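PDB 2QZU: putative sulfatase yidJ from Bacteroides fragilis, which probably hydrolyses sulfate esters, as expected for a metal-binding, arylsulfatase-like member of the sulfatase family in the alkaline phosphatase clan. Local coordinates for residues 329-335 with 413-417; 82-88 with 358-362; 25-29 with 218-222; 365-369 with 383-389. All blocks are in the same frame, centred on the assembly; numbering follows the deposited sequence.

Contact 1. Residues 329-335 with 413-417; sequences FYEESMR and YRGLR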
loop_
_atom_site.group_PDB
_atom_site.type_symbol
_atom_site.label_atom_id
_atom_site.label_comp_id
_atom_site.label_asym_id
_atom_site.label_seq_id
_atom_site.Cartn_x
_atom_site.Cartn_y
_atom_site.Cartn_z
ATOM N N PHE A 329 -20.210 1.298 -16.779
ATOM C CA PHE A 329 -21.152 0.363 -17.381
ATOM C C PHE A 329 -20.630 -0.961 -17.928
ATOM O O PHE A 329 -21.426 -1.837 -18.267
ATOM C CB PHE A 329 -21.939 1.082 -18.474
ATOM C CG PHE A 329 -21.083 1.916 -19.374
ATOM C CD1 PHE A 329 -21.107 3.305 -19.283
ATOM C CD2 PHE A 329 -20.211 1.313 -20.276
ATOM C CE1 PHE A 329 -20.273 4.084 -20.084
ATOM C CE2 PHE A 329 -19.373 2.082 -21.079
ATOM C CZ PHE A 329 -19.403 3.469 -20.982
ATOM N N TYR A 330 -19.315 -1.118 -18.024
ATOM C CA TYR A 330 -18.750 -2.362 -18.539
ATOM C C TYR A 330 -19.161 -3.579 -17.708
ATOM O O TYR A 330 -19.315 -3.491 -16.486
ATOM C CB TYR A 330 -17.222 -2.261 -18.600
ATOM C CG TYR A 330 -16.724 -1.315 -19.672
ATOM C CD1 TYR A 330 -17.031 -1.537 -21.018
ATOM C CD2 TYR A 330 -15.943 -0.208 -19.348
ATOM C CE1 TYR A 330 -16.572 -0.676 -22.017
ATOM C CE2 TYR A 330 -15.474 0.660 -20.338
ATOM C CZ TYR A 330 -15.796 0.417 -21.671
ATOM O OH TYR A 330 -15.348 1.273 -22.655
ATOM N N GLU A 331 -19.334 -4.713 -18.385
ATOM C CA GLU A 331 -19.732 -5.957 -17.733
ATOM C C GLU A 331 -18.900 -6.353 -16.507
ATOM O O GLU A 331 -19.460 -6.780 -15.503
ATOM C CB GLU A 331 -19.695 -7.114 -18.736
ATOM C CG GLU A 331 -20.806 -7.102 -19.769
ATOM C CD GLU A 331 -22.174 -7.251 -19.144
ATOM O OE1 GLU A 331 -22.861 -6.225 -18.967
ATOM O OE2 GLU A 331 -22.555 -8.398 -18.822
ATOM N N GLU A 332 -17.575 -6.225 -16.586
ATOM C CA GLU A 332 -16.727 -6.620 -15.457
ATOM C C GLU A 332 -17.007 -5.785 -14.208
ATOM O O GLU A 332 -16.681 -6.188 -13.091
ATOM C CB GLU A 332 -15.239 -6.521 -15.821
ATOM C CG GLU A 332 -14.752 -5.107 -16.081
ATOM C CD GLU A 332 -14.868 -4.696 -17.537
ATOM O OE1 GLU A 332 -15.680 -5.293 -18.274
ATOM O OE2 GLU A 332 -14.148 -3.761 -17.944
ATOM N N SER A 333 -17.616 -4.624 -14.415
ATOM C CA SER A 333 -17.972 -3.713 -13.336
ATOM C C SER A 333 -19.396 -3.966 -12.822
ATOM O O SER A 333 -19.634 -4.016 -11.609
ATOM C CB SER A 333 -17.842 -2.265 -13.834
ATOM O OG SER A 333 -18.375 -1.340 -12.906
HETATM N N MSE A 334 -20.338 -4.135 -13.745
HETATM C CA MSE A 334 -21.739 -4.363 -13.389
HETATM C C MSE A 334 -22.092 -5.778 -12.913
HETATM O O MSE A 334 -22.918 -5.936 -12.017
HETATM C CB MSE A 334 -22.654 -4.014 -14.575
HETATM C CG MSE A 334 -22.663 -2.541 -14.984
HETATM SE SE MSE A 334 -24.033 -2.179 -16.341
HETATM C CE MSE A 334 -25.583 -2.283 -15.187
ATOM N N ARG A 335 -21.484 -6.800 -13.509
ATOM C CA ARG A 335 -21.794 -8.180 -13.139
ATOM C C ARG A 335 -21.352 -8.569 -11.730
ATOM O O ARG A 335 -20.196 -8.382 -11.346
ATOM C CB ARG A 335 -21.202 -9.145 -14.171
ATOM C CG ARG A 335 -22.017 -9.231 -15.455
ATOM C CD ARG A 335 -23.110 -10.287 -15.339
ATOM N NE ARG A 335 -22.509 -11.599 -15.126
ATOM C CZ ARG A 335 -22.599 -12.309 -14.005
ATOM N NH1 ARG A 335 -21.994 -13.485 -13.924
ATOM N NH2 ARG A 335 -23.310 -11.862 -12.977
ATOM N N TYR A 413 -24.285 9.814 -16.119
ATOM C CA TYR A 413 -24.738 8.803 -17.067
ATOM C C TYR A 413 -26.056 8.184 -16.647
ATOM O O TYR A 413 -26.347 8.064 -15.459
ATOM C CB TYR A 413 -23.751 7.633 -17.130
ATOM C CG TYR A 413 -22.455 7.853 -17.858
ATOM C CD1 TYR A 413 -22.391 7.780 -19.252
ATOM C CD2 TYR A 413 -21.272 8.064 -17.152
ATOM C CE1 TYR A 413 -21.172 7.903 -19.921
ATOM C CE2 TYR A 413 -20.054 8.193 -17.809
ATOM C CZ TYR A 413 -20.010 8.109 -19.193
ATOM O OH TYR A 413 -18.802 8.237 -19.843
ATOM N N ARG A 414 -26.834 7.770 -17.638
ATOM C CA ARG A 414 -28.066 7.024 -17.399
ATOM C C ARG A 414 -28.065 6.009 -18.532
ATOM O O ARG A 414 -27.703 6.333 -19.665
ATOM C CB ARG A 414 -29.317 7.903 -17.467
ATOM C CG ARG A 414 -29.434 8.888 -16.321
ATOM C CD ARG A 414 -29.572 8.211 -14.954
ATOM N NE ARG A 414 -29.883 9.209 -13.934
ATOM C CZ ARG A 414 -29.022 10.115 -13.480
ATOM N NH1 ARG A 414 -27.778 10.147 -13.942
ATOM N NH2 ARG A 414 -29.419 11.023 -12.597
ATOM N N GLY A 415 -28.434 4.774 -18.229
ATOM C CA GLY A 415 -28.433 3.773 -19.277
ATOM C C GLY A 415 -29.356 2.610 -19.010
ATOM O O GLY A 415 -30.083 2.585 -18.018
ATOM N N LEU A 416 -29.317 1.644 -19.917
ATOM C CA LEU A 416 -30.132 0.446 -19.818
ATOM C C LEU A 416 -29.307 -0.762 -20.247
ATOM O O LEU A 416 -28.442 -0.654 -21.114
ATOM C CB LEU A 416 -31.355 0.563 -20.730
ATOM C CG LEU A 416 -32.383 1.664 -20.474
ATOM C CD1 LEU A 416 -33.367 1.706 -21.640
ATOM C CD2 LEU A 416 -33.106 1.411 -19.162
ATOM N N ARG A 417 -29.570 -1.905 -19.626
ATOM C CA ARG A 417 -28.879 -3.140 -19.973
ATOM C C ARG A 417 -29.944 -4.174 -20.302
ATOM O O ARG A 417 -30.725 -4.563 -19.431
ATOM C CB ARG A 417 -28.014 -3.643 -18.804
ATOM C CG ARG A 417 -27.222 -4.933 -19.116
ATOM C CD ARG A 417 -26.377 -5.377 -17.918
ATOM N NE ARG A 417 -25.568 -6.568 -18.189
ATOM C CZ ARG A 417 -26.055 -7.800 -18.322
ATOM N NH1 ARG A 417 -27.355 -8.023 -18.210
ATOM N NH2 ARG A 417 -25.232 -8.817 -18.557
#
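Arg417 grips Glu331 side-on with two nitrogens, one to each carboxylate oxygen. Arg417 NE donates to Glu331 OE1 over 2.8 Å, and Arg417 NH2 donates to Glu331 OE2 over 2.7 Å in an almost straight bond (178° at the hydrogen). Both oxygens are met on their syn side, and the two flat groups are only 23° from coplanar. The Arg417 chain is fully extended from CG to NE, which lets the strand reach the helix, while Glu331 bends at chi2 to present its carboxylate across that chain. Alongside, the selenomethionine methyl CE of Met334 rests 4.2 Å from Arg417 CD. This tightly packed end, with Arg417 and Met334 buried and Glu331 partly exposed, joins strand 412-417 of the antiparallel four-stranded sheet to the short helix 331-334. Arg335 CD lies near the same guanidinium, but its own charged end turns to Asp41 and Ala69. Nowhere do the backbones come nearer than 8.3 Å (Phe329 CA to Gly415 CA). The other end is looser, a single T-shaped pair: the edge of Phe329 points at a face of Tyr413, CE1 to CE1 3.9 Å, with the ring planes 80° apart. Tyr413 is partly exposed, whereas Phe329 is buried against Ile436 and Phe438.

Contact 2. Residues 82-88 with 358-362; sequences MLMTGMY and FADLY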
loop_
_atom_site.group_PDB
_atom_site.type_symbol
_atom_site.label_atom_id
_atom_site.label_comp_id
_atom_site.label_asym_id
_atom_site.label_seq_id
_atom_site.Cartn_x
_atom_site.Cartn_y
_atom_site.Cartn_z
HETATM N N MSE A 82 -29.115 1.628 -2.390
HETATM C CA MSE A 82 -30.214 1.114 -3.197
HETATM C C MSE A 82 -30.733 -0.171 -2.565
HETATM O O MSE A 82 -31.939 -0.404 -2.509
HETATM C CB MSE A 82 -29.735 0.841 -4.626
HETATM C CG MSE A 82 -29.743 2.073 -5.508
HETATM SE SE MSE A 82 -28.492 1.973 -6.988
HETATM C CE MSE A 82 -27.546 3.613 -6.637
ATOM N N LEU A 83 -29.817 -1.005 -2.089
ATOM C CA LEU A 83 -30.200 -2.259 -1.457
ATOM C C LEU A 83 -31.066 -2.020 -0.225
ATOM O O LEU A 83 -32.127 -2.620 -0.073
ATOM C CB LEU A 83 -28.960 -3.053 -1.040
ATOM C CG LEU A 83 -29.248 -4.265 -0.147
ATOM C CD1 LEU A 83 -30.070 -5.292 -0.921
ATOM C CD2 LEU A 83 -27.938 -4.874 0.323
HETATM N N MSE A 84 -30.618 -1.134 0.654
HETATM C CA MSE A 84 -31.356 -0.869 1.881
HETATM C C MSE A 84 -32.703 -0.161 1.709
HETATM O O MSE A 84 -33.658 -0.474 2.422
HETATM C CB MSE A 84 -30.485 -0.082 2.861
HETATM C CG MSE A 84 -29.176 -0.768 3.246
HETATM SE SE MSE A 84 -29.359 -2.636 3.779
HETATM C CE MSE A 84 -27.561 -3.216 3.341
ATOM N N THR A 85 -32.784 0.772 0.763
ATOM C CA THR A 85 -34.013 1.534 0.538
ATOM C C THR A 85 -34.934 1.010 -0.561
ATOM O O THR A 85 -36.127 1.328 -0.576
ATOM C CB THR A 85 -33.704 3.001 0.174
ATOM O OG1 THR A 85 -33.038 3.048 -1.093
ATOM C CG2 THR A 85 -32.821 3.646 1.227
ATOM N N GLY A 86 -34.383 0.234 -1.486
ATOM C CA GLY A 86 -35.188 -0.271 -2.586
ATOM C C GLY A 86 -35.520 0.846 -3.567
ATOM O O GLY A 86 -36.444 0.725 -4.373
HETATM N N MSE A 87 -34.764 1.938 -3.496
HETATM C CA MSE A 87 -34.973 3.085 -4.377
HETATM C C MSE A 87 -33.746 3.310 -5.244
HETATM O O MSE A 87 -32.633 2.956 -4.862
HETATM C CB MSE A 87 -35.239 4.351 -3.558
HETATM C CG MSE A 87 -36.454 4.260 -2.639
HETATM SE SE MSE A 87 -36.766 5.909 -1.656
HETATM C CE MSE A 87 -36.096 5.385 0.079
ATOM N N TYR A 88 -33.944 3.896 -6.419
ATOM C CA TYR A 88 -32.810 4.169 -7.284
ATOM C C TYR A 88 -32.042 5.340 -6.636
ATOM O O TYR A 88 -32.568 5.998 -5.741
ATOM C CB TYR A 88 -33.329 4.390 -8.710
ATOM C CG TYR A 88 -33.851 3.069 -9.267
ATOM C CD1 TYR A 88 -32.967 2.031 -9.585
ATOM C CD2 TYR A 88 -35.222 2.810 -9.366
ATOM C CE1 TYR A 88 -33.431 0.773 -9.976
ATOM C CE2 TYR A 88 -35.697 1.553 -9.754
ATOM C CZ TYR A 88 -34.794 0.539 -10.056
ATOM O OH TYR A 88 -35.253 -0.713 -10.416
ATOM N N PHE A 358 -28.862 -6.167 -7.720
ATOM C CA PHE A 358 -28.544 -6.047 -6.303
ATOM C C PHE A 358 -29.675 -5.315 -5.571
ATOM O O PHE A 358 -30.105 -5.738 -4.498
ATOM C CB PHE A 358 -27.226 -5.273 -6.167
ATOM C CG PHE A 358 -26.681 -5.192 -4.764
ATOM C CD1 PHE A 358 -26.294 -6.341 -4.077
ATOM C CD2 PHE A 358 -26.474 -3.950 -4.163
ATOM C CE1 PHE A 358 -25.706 -6.252 -2.813
ATOM C CE2 PHE A 358 -25.888 -3.848 -2.904
ATOM C CZ PHE A 358 -25.500 -5.002 -2.227
ATOM N N ALA A 359 -30.171 -4.238 -6.175
ATOM C CA ALA A 359 -31.223 -3.421 -5.567
ATOM C C ALA A 359 -32.631 -4.017 -5.565
ATOM O O ALA A 359 -33.525 -3.488 -4.910
ATOM C CB ALA A 359 -31.251 -2.048 -6.229
ATOM N N ASP A 360 -32.836 -5.103 -6.301
ATOM C CA ASP A 360 -34.152 -5.735 -6.343
ATOM C C ASP A 360 -34.383 -6.644 -5.144
ATOM O O ASP A 360 -35.502 -7.110 -4.922
ATOM C CB ASP A 360 -34.316 -6.564 -7.621
ATOM C CG ASP A 360 -34.210 -5.727 -8.875
ATOM O OD1 ASP A 360 -34.632 -4.547 -8.842
ATOM O OD2 ASP A 360 -33.720 -6.255 -9.899
ATOM N N LEU A 361 -33.333 -6.893 -4.365
ATOM C CA LEU A 361 -33.459 -7.789 -3.223
ATOM C C LEU A 361 -34.423 -7.346 -2.119
ATOM O O LEU A 361 -34.996 -8.191 -1.433
ATOM C CB LEU A 361 -32.071 -8.097 -2.643
ATOM C CG LEU A 361 -31.218 -8.967 -3.581
ATOM C CD1 LEU A 361 -29.807 -9.103 -3.029
ATOM C CD2 LEU A 361 -31.859 -10.342 -3.739
ATOM N N TYR A 362 -34.621 -6.038 -1.957
ATOM C CA TYR A 362 -35.541 -5.522 -0.938
ATOM C C TYR A 362 -36.959 -6.072 -1.194
ATOM O O TYR A 362 -37.469 -6.866 -0.401
ATOM C CB TYR A 362 -35.521 -3.981 -0.963
ATOM C CG TYR A 362 -36.311 -3.245 0.109
ATOM C CD1 TYR A 362 -37.608 -3.630 0.459
ATOM C CD2 TYR A 362 -35.798 -2.079 0.684
ATOM C CE1 TYR A 362 -38.372 -2.868 1.348
ATOM C CE2 TYR A 362 -36.550 -1.314 1.563
ATOM C CZ TYR A 362 -37.834 -1.707 1.894
ATOM O OH TYR A 362 -38.571 -0.940 2.765
HETATM O O HOH W 1 -32.866 -3.832 -2.387
HETATM O O HOH W 2 -33.448 -2.792 -10.266
#
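Leu83 sets its CB and CD2 against the ring of Phe358, with Leu83 CD2 3.5 Å from Phe358 CZ and the two side chains crossing at about a right angle. Its other methyl, Leu83 CD1, reaches Leu361 CB at 3.9 Å, so the two methyls meet different residues of 358-362. Beside it the backbones come close, Leu83 CA 4.4 Å from Ala359 CA, and Ala359 CB packs on Met82 CB (3.6 Å) before the selenomethionine chain leads off. One water bridges the two segments with three bonds: it donates to Leu83 O (2.7 Å) and Ala359 O and accepts from Tyr362 N. With chi1 at -174°, the Tyr362 ring extends away from its own N and turns its edge to the helix end, CE2 3.1 Å from Met84 O, while its hydroxyl bonds Arg114 O. Gly86, at positive phi (72°), packs obliquely against this ring, its N 3.5 Å from Tyr362 CD2. A second water links Tyr88 OH to Asp360 OD1, while Asp360 OD2 accepts from Gln399 NE2. Helix 76-85 begins at Ser76, predicted to mature into 3-oxoalanine but unmodified here; packing this helix beside the central sheet, with Leu83 and Leu361 both on Phe32, is characteristic of the sulfatase fold.

Contact 3. Residues 25-29 with 218-222; sequences QPTPN and QKQPF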
loop_
_atom_site.group_PDB
_atom_site.type_symbol
_atom_site.label_atom_id
_atom_site.label_comp_id
_atom_site.label_asym_id
_atom_site.label_seq_id
_atom_site.Cartn_x
_atom_site.Cartn_y
_atom_site.Cartn_z
ATOM N N GLN A 25 -41.394 -21.890 12.124
ATOM C CA GLN A 25 -41.850 -20.510 12.024
ATOM C C GLN A 25 -42.567 -20.346 10.685
ATOM O O GLN A 25 -42.164 -20.942 9.685
ATOM C CB GLN A 25 -40.666 -19.541 12.112
ATOM C CG GLN A 25 -40.027 -19.454 13.491
ATOM C CD GLN A 25 -40.996 -18.963 14.556
ATOM O OE1 GLN A 25 -41.939 -19.662 14.928
ATOM N NE2 GLN A 25 -40.770 -17.750 15.047
ATOM N N PRO A 26 -43.641 -19.541 10.647
ATOM C CA PRO A 26 -44.398 -19.326 9.405
ATOM C C PRO A 26 -43.693 -18.493 8.326
ATOM O O PRO A 26 -44.161 -18.421 7.186
ATOM C CB PRO A 26 -45.692 -18.683 9.904
ATOM C CG PRO A 26 -45.237 -17.912 11.092
ATOM C CD PRO A 26 -44.297 -18.870 11.784
ATOM N N THR A 27 -42.578 -17.863 8.691
ATOM C CA THR A 27 -41.784 -17.074 7.749
ATOM C C THR A 27 -40.327 -17.497 7.943
ATOM O O THR A 27 -39.900 -17.782 9.058
ATOM C CB THR A 27 -41.950 -15.551 7.977
ATOM O OG1 THR A 27 -41.550 -15.206 9.305
ATOM C CG2 THR A 27 -43.401 -15.147 7.770
ATOM N N PRO A 28 -39.544 -17.536 6.857
ATOM C CA PRO A 28 -38.138 -17.947 6.934
ATOM C C PRO A 28 -37.117 -16.961 7.493
ATOM O O PRO A 28 -37.370 -15.762 7.596
ATOM C CB PRO A 28 -37.825 -18.319 5.495
ATOM C CG PRO A 28 -38.596 -17.267 4.733
ATOM C CD PRO A 28 -39.933 -17.250 5.461
ATOM N N ASN A 29 -35.955 -17.494 7.856
ATOM C CA ASN A 29 -34.861 -16.672 8.357
ATOM C C ASN A 29 -34.147 -16.156 7.122
ATOM O O ASN A 29 -34.435 -16.587 6.007
ATOM C CB ASN A 29 -33.882 -17.513 9.171
ATOM C CG ASN A 29 -34.551 -18.240 10.309
ATOM O OD1 ASN A 29 -34.451 -19.462 10.424
ATOM N ND2 ASN A 29 -35.245 -17.493 11.155
ATOM N N GLN A 218 -34.875 -21.440 17.889
ATOM C CA GLN A 218 -35.933 -21.048 16.958
ATOM C C GLN A 218 -37.173 -20.446 17.617
ATOM O O GLN A 218 -38.291 -20.710 17.184
ATOM C CB GLN A 218 -36.373 -22.254 16.114
ATOM C CG GLN A 218 -35.267 -22.919 15.310
ATOM C CD GLN A 218 -35.789 -24.061 14.448
ATOM O OE1 GLN A 218 -36.557 -23.845 13.507
ATOM N NE2 GLN A 218 -35.381 -25.282 14.773
ATOM N N LYS A 219 -36.989 -19.635 18.653
ATOM C CA LYS A 219 -38.138 -19.025 19.316
ATOM C C LYS A 219 -38.705 -17.878 18.485
ATOM O O LYS A 219 -39.858 -17.481 18.659
ATOM C CB LYS A 219 -37.750 -18.519 20.709
ATOM C CG LYS A 219 -36.704 -17.425 20.708
ATOM C CD LYS A 219 -36.438 -16.925 22.118
ATOM C CE LYS A 219 -35.358 -15.858 22.119
ATOM N NZ LYS A 219 -35.098 -15.327 23.485
ATOM N N GLN A 220 -37.887 -17.352 17.580
ATOM C CA GLN A 220 -38.296 -16.256 16.708
ATOM C C GLN A 220 -37.453 -16.299 15.439
ATOM O O GLN A 220 -36.397 -16.927 15.416
ATOM C CB GLN A 220 -38.082 -14.912 17.411
ATOM C CG GLN A 220 -36.648 -14.674 17.865
ATOM C CD GLN A 220 -36.472 -13.350 18.582
ATOM O OE1 GLN A 220 -36.607 -12.283 17.983
ATOM N NE2 GLN A 220 -36.172 -13.411 19.873
ATOM N N PRO A 221 -37.919 -15.655 14.357
ATOM C CA PRO A 221 -37.107 -15.683 13.138
ATOM C C PRO A 221 -35.942 -14.705 13.299
ATOM O O PRO A 221 -35.941 -13.875 14.212
ATOM C CB PRO A 221 -38.076 -15.214 12.054
ATOM C CG PRO A 221 -39.444 -15.491 12.635
ATOM C CD PRO A 221 -39.264 -15.122 14.080
ATOM N N PHE A 222 -34.949 -14.808 12.425
ATOM C CA PHE A 222 -33.822 -13.886 12.478
ATOM C C PHE A 222 -33.343 -13.520 11.082
ATOM O O PHE A 222 -33.586 -14.240 10.109
ATOM C CB PHE A 222 -32.648 -14.481 13.275
ATOM C CG PHE A 222 -31.939 -15.617 12.579
ATOM C CD1 PHE A 222 -32.400 -16.925 12.703
ATOM C CD2 PHE A 222 -30.797 -15.378 11.817
ATOM C CE1 PHE A 222 -31.729 -17.984 12.081
ATOM C CE2 PHE A 222 -30.120 -16.429 11.191
ATOM C CZ PHE A 222 -30.587 -17.734 11.324
#
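This is a loop-to-loop contact at the edge of the protein, where the chain enters two neighbouring parallel strands, 29-35 and 222-228, of the mixed central sheet. The evidence for the strand pairing is the closeness of Asn29 and Phe222, whose CA atoms are 5.1 Å apart, and the backbone hydrogen bond of Phe222 with Leu30. Asn29 CB sits over one face of the Phe222 ring, 3.9 Å from its centroid and 21° off the normal, a CH-pi contact displaced toward the rim. The Asn29 amide plane lies within 25° of the ring plane, so the flat group lies nearly parallel to the aromatic, its CG 3.3 Å from Phe222 CE1. Backbone atoms add a CA-H...O contact from Asn29 CA to Phe222 O (3.3 Å). Farther out, Pro221 packs against the 25-29 segment. Gln25, bent at chi2 (-61°), crosses it at about a right angle and brings NE2 to 3.2 Å from Pro221 CD, while Thr27 OG1 approaches Pro221 CG at 4.0 Å and is hydrogen-bonded to Tyr125 OH. The clear side-chain contacts between the two segments are thus packing, amides against a proline and an aromatic ring, which implies that shape matters to the fit; clear hydrogen bonds of these loops include those to the sheet strands and to Tyr125.

Contact 4. Residues 365-369 with 383-389; sequences LLSMM and DLSNEVL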
loop_
_atom_site.group_PDB
_atom_site.type_symbol
_atom_site.label_atom_id
_atom_site.label_comp_id
_atom_site.label_asym_id
_atom_site.label_seq_id
_atom_site.Cartn_x
_atom_site.Cartn_y
_atom_site.Cartn_z
ATOM N N LEU A 365 -36.926 -10.267 -1.671
ATOM C CA LEU A 365 -36.802 -11.073 -0.457
ATOM C C LEU A 365 -38.016 -10.922 0.457
ATOM O O LEU A 365 -38.544 -11.909 0.964
ATOM C CB LEU A 365 -35.525 -10.700 0.304
ATOM C CG LEU A 365 -34.205 -11.116 -0.364
ATOM C CD1 LEU A 365 -33.029 -10.465 0.355
ATOM C CD2 LEU A 365 -34.074 -12.636 -0.336
ATOM N N LEU A 366 -38.468 -9.690 0.657
ATOM C CA LEU A 366 -39.619 -9.455 1.523
ATOM C C LEU A 366 -40.850 -10.235 1.064
ATOM O O LEU A 366 -41.550 -10.825 1.885
ATOM C CB LEU A 366 -39.934 -7.959 1.586
ATOM C CG LEU A 366 -39.726 -7.248 2.929
ATOM C CD1 LEU A 366 -38.503 -7.784 3.645
ATOM C CD2 LEU A 366 -39.609 -5.747 2.689
ATOM N N SER A 367 -41.120 -10.231 -0.240
ATOM C CA SER A 367 -42.271 -10.965 -0.764
ATOM C C SER A 367 -42.041 -12.470 -0.600
ATOM O O SER A 367 -42.954 -13.202 -0.227
ATOM C CB SER A 367 -42.511 -10.628 -2.242
ATOM O OG SER A 367 -43.040 -9.318 -2.392
HETATM N N MSE A 368 -40.822 -12.928 -0.875
HETATM C CA MSE A 368 -40.504 -14.348 -0.730
HETATM C C MSE A 368 -40.701 -14.792 0.717
HETATM O O MSE A 368 -41.095 -15.927 0.983
HETATM C CB MSE A 368 -39.049 -14.626 -1.128
HETATM C CG MSE A 368 -38.758 -14.575 -2.616
HETATM SE SE MSE A 368 -36.846 -14.754 -2.929
HETATM C CE MSE A 368 -36.651 -16.628 -2.470
HETATM N N MSE A 369 -40.426 -13.884 1.649
HETATM C CA MSE A 369 -40.530 -14.179 3.073
HETATM C C MSE A 369 -41.935 -14.108 3.653
HETATM O O MSE A 369 -42.141 -14.464 4.813
HETATM C CB MSE A 369 -39.598 -13.247 3.848
HETATM C CG MSE A 369 -38.133 -13.521 3.569
HETATM SE SE MSE A 369 -36.933 -12.157 4.197
HETATM C CE MSE A 369 -35.399 -12.668 3.135
ATOM N N ASP A 383 -39.792 -6.473 -7.971
ATOM C CA ASP A 383 -40.155 -7.549 -7.054
ATOM C C ASP A 383 -40.127 -8.787 -7.945
ATOM O O ASP A 383 -41.072 -9.049 -8.693
ATOM C CB ASP A 383 -41.572 -7.356 -6.501
ATOM C CG ASP A 383 -42.000 -8.489 -5.581
ATOM O OD1 ASP A 383 -41.400 -9.583 -5.653
ATOM O OD2 ASP A 383 -42.951 -8.290 -4.794
ATOM N N LEU A 384 -39.040 -9.542 -7.868
ATOM C CA LEU A 384 -38.880 -10.726 -8.703
ATOM C C LEU A 384 -39.063 -12.017 -7.911
ATOM O O LEU A 384 -38.543 -13.065 -8.291
ATOM C CB LEU A 384 -37.485 -10.705 -9.342
ATOM C CG LEU A 384 -37.152 -9.473 -10.197
ATOM C CD1 LEU A 384 -35.669 -9.449 -10.534
ATOM C CD2 LEU A 384 -37.993 -9.491 -11.458
ATOM N N SER A 385 -39.817 -11.940 -6.822
ATOM C CA SER A 385 -40.038 -13.104 -5.971
ATOM C C SER A 385 -40.576 -14.334 -6.703
ATOM O O SER A 385 -40.108 -15.454 -6.474
ATOM C CB SER A 385 -40.974 -12.733 -4.815
ATOM O OG SER A 385 -42.189 -12.188 -5.295
ATOM N N ASN A 386 -41.556 -14.135 -7.580
ATOM C CA ASN A 386 -42.129 -15.258 -8.313
ATOM C C ASN A 386 -41.098 -15.890 -9.240
ATOM O O ASN A 386 -40.970 -17.117 -9.305
ATOM C CB ASN A 386 -43.347 -14.805 -9.122
ATOM C CG ASN A 386 -44.024 -15.957 -9.832
ATOM O OD1 ASN A 386 -43.926 -16.100 -11.052
ATOM N ND2 ASN A 386 -44.702 -16.804 -9.065
ATOM N N GLU A 387 -40.367 -15.040 -9.958
ATOM C CA GLU A 387 -39.328 -15.491 -10.875
ATOM C C GLU A 387 -38.260 -16.288 -10.120
ATOM O O GLU A 387 -37.828 -17.346 -10.573
ATOM C CB GLU A 387 -38.671 -14.291 -11.563
ATOM C CG GLU A 387 -39.524 -13.550 -12.595
ATOM C CD GLU A 387 -40.698 -12.792 -11.995
ATOM O OE1 GLU A 387 -40.619 -12.365 -10.823
ATOM O OE2 GLU A 387 -41.703 -12.601 -12.714
ATOM N N VAL A 388 -37.834 -15.776 -8.970
ATOM C CA VAL A 388 -36.817 -16.454 -8.180
ATOM C C VAL A 388 -37.307 -17.807 -7.658
ATOM O O VAL A 388 -36.607 -18.811 -7.765
ATOM C CB VAL A 388 -36.370 -15.579 -6.981
ATOM C CG1 VAL A 388 -35.444 -16.368 -6.072
ATOM C CG2 VAL A 388 -35.659 -14.330 -7.492
ATOM N N LEU A 389 -38.519 -17.827 -7.113
ATOM C CA LEU A 389 -39.085 -19.055 -6.562
ATOM C C LEU A 389 -39.379 -20.147 -7.589
ATOM O O LEU A 389 -39.029 -21.310 -7.386
ATOM C CB LEU A 389 -40.376 -18.738 -5.801
ATOM C CG LEU A 389 -40.273 -17.932 -4.503
ATOM C CD1 LEU A 389 -41.675 -17.533 -4.054
ATOM C CD2 LEU A 389 -39.579 -18.757 -3.427
#
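Ser367 donates to Asp383, a carboxylate that serves two helices at once: OD2 takes the hydroxyl of Ser367 from helix 361-368 (OG to OD2, 2.6 Å), while OD1 holds the start of helix 385-390. Asp383 OD1 accepts both the backbone N of Ser385 (3.1 Å), met nearly along the C-O axis, and Ser385 OG (2.7 Å). The first of these closes an Asx turn. Leu384 holds the N-cap position, and the acceptor comes from the residue before it; a negative charge at a helix N-terminus would be expected to be favourable. Both hydroxyls approach on the syn side but out of the carboxylate plane, that of Ser367 by 30°. Asp383 CG is anti to its backbone N (chi1 178°), which sends the group toward the neighbouring helix. In the fold, helix 361-368 covers the central sheet with Leu365, on Phe32, Ile307 and Val309, and presents Ser367 and Met368 to helix 385-390, to which a loop without helix or strand connects it. The small Ser385 is consistent with a close approach: Met368 and Ser385 have CA atoms 5.4 Å apart, and Met368 CG packs on Ser385 CB at 3.6 Å. Beyond them the selenomethionine chain of Met368, bent at chi3 (71°), crosses Val388, SE to CG1 3.8 Å, and its CE slides past Leu389, reaching CD2 at 3.7 Å. Leu384 N donates to Thr364 OG1, a further tie to the first helix, and Val388 O accepts from Arg349 NH1.

How the contacts relate
Three of the contacts gather round the mixed central sheet, while contact 1 joins helix 331-334 to the four-stranded antiparallel sheet. Contacts 2 and 4 share helix 361-368 and have centres about 13 Å apart; they touch where Asp360 OD2 meets Leu384 CD1. Contact 4 also touches contact 3 (centres about 17 Å apart), Met369 O lying against Thr27 and Pro28. Contact 1 is farthest from contact 3, about 37 Å between centres, across the chain's centre. Along the sequence, contacts 3 and 2 interleave, as do 2 and 1, and both segments of contact 4 fall between those of contact 1. The interleaving ties sequence-distant parts of the chain into one body.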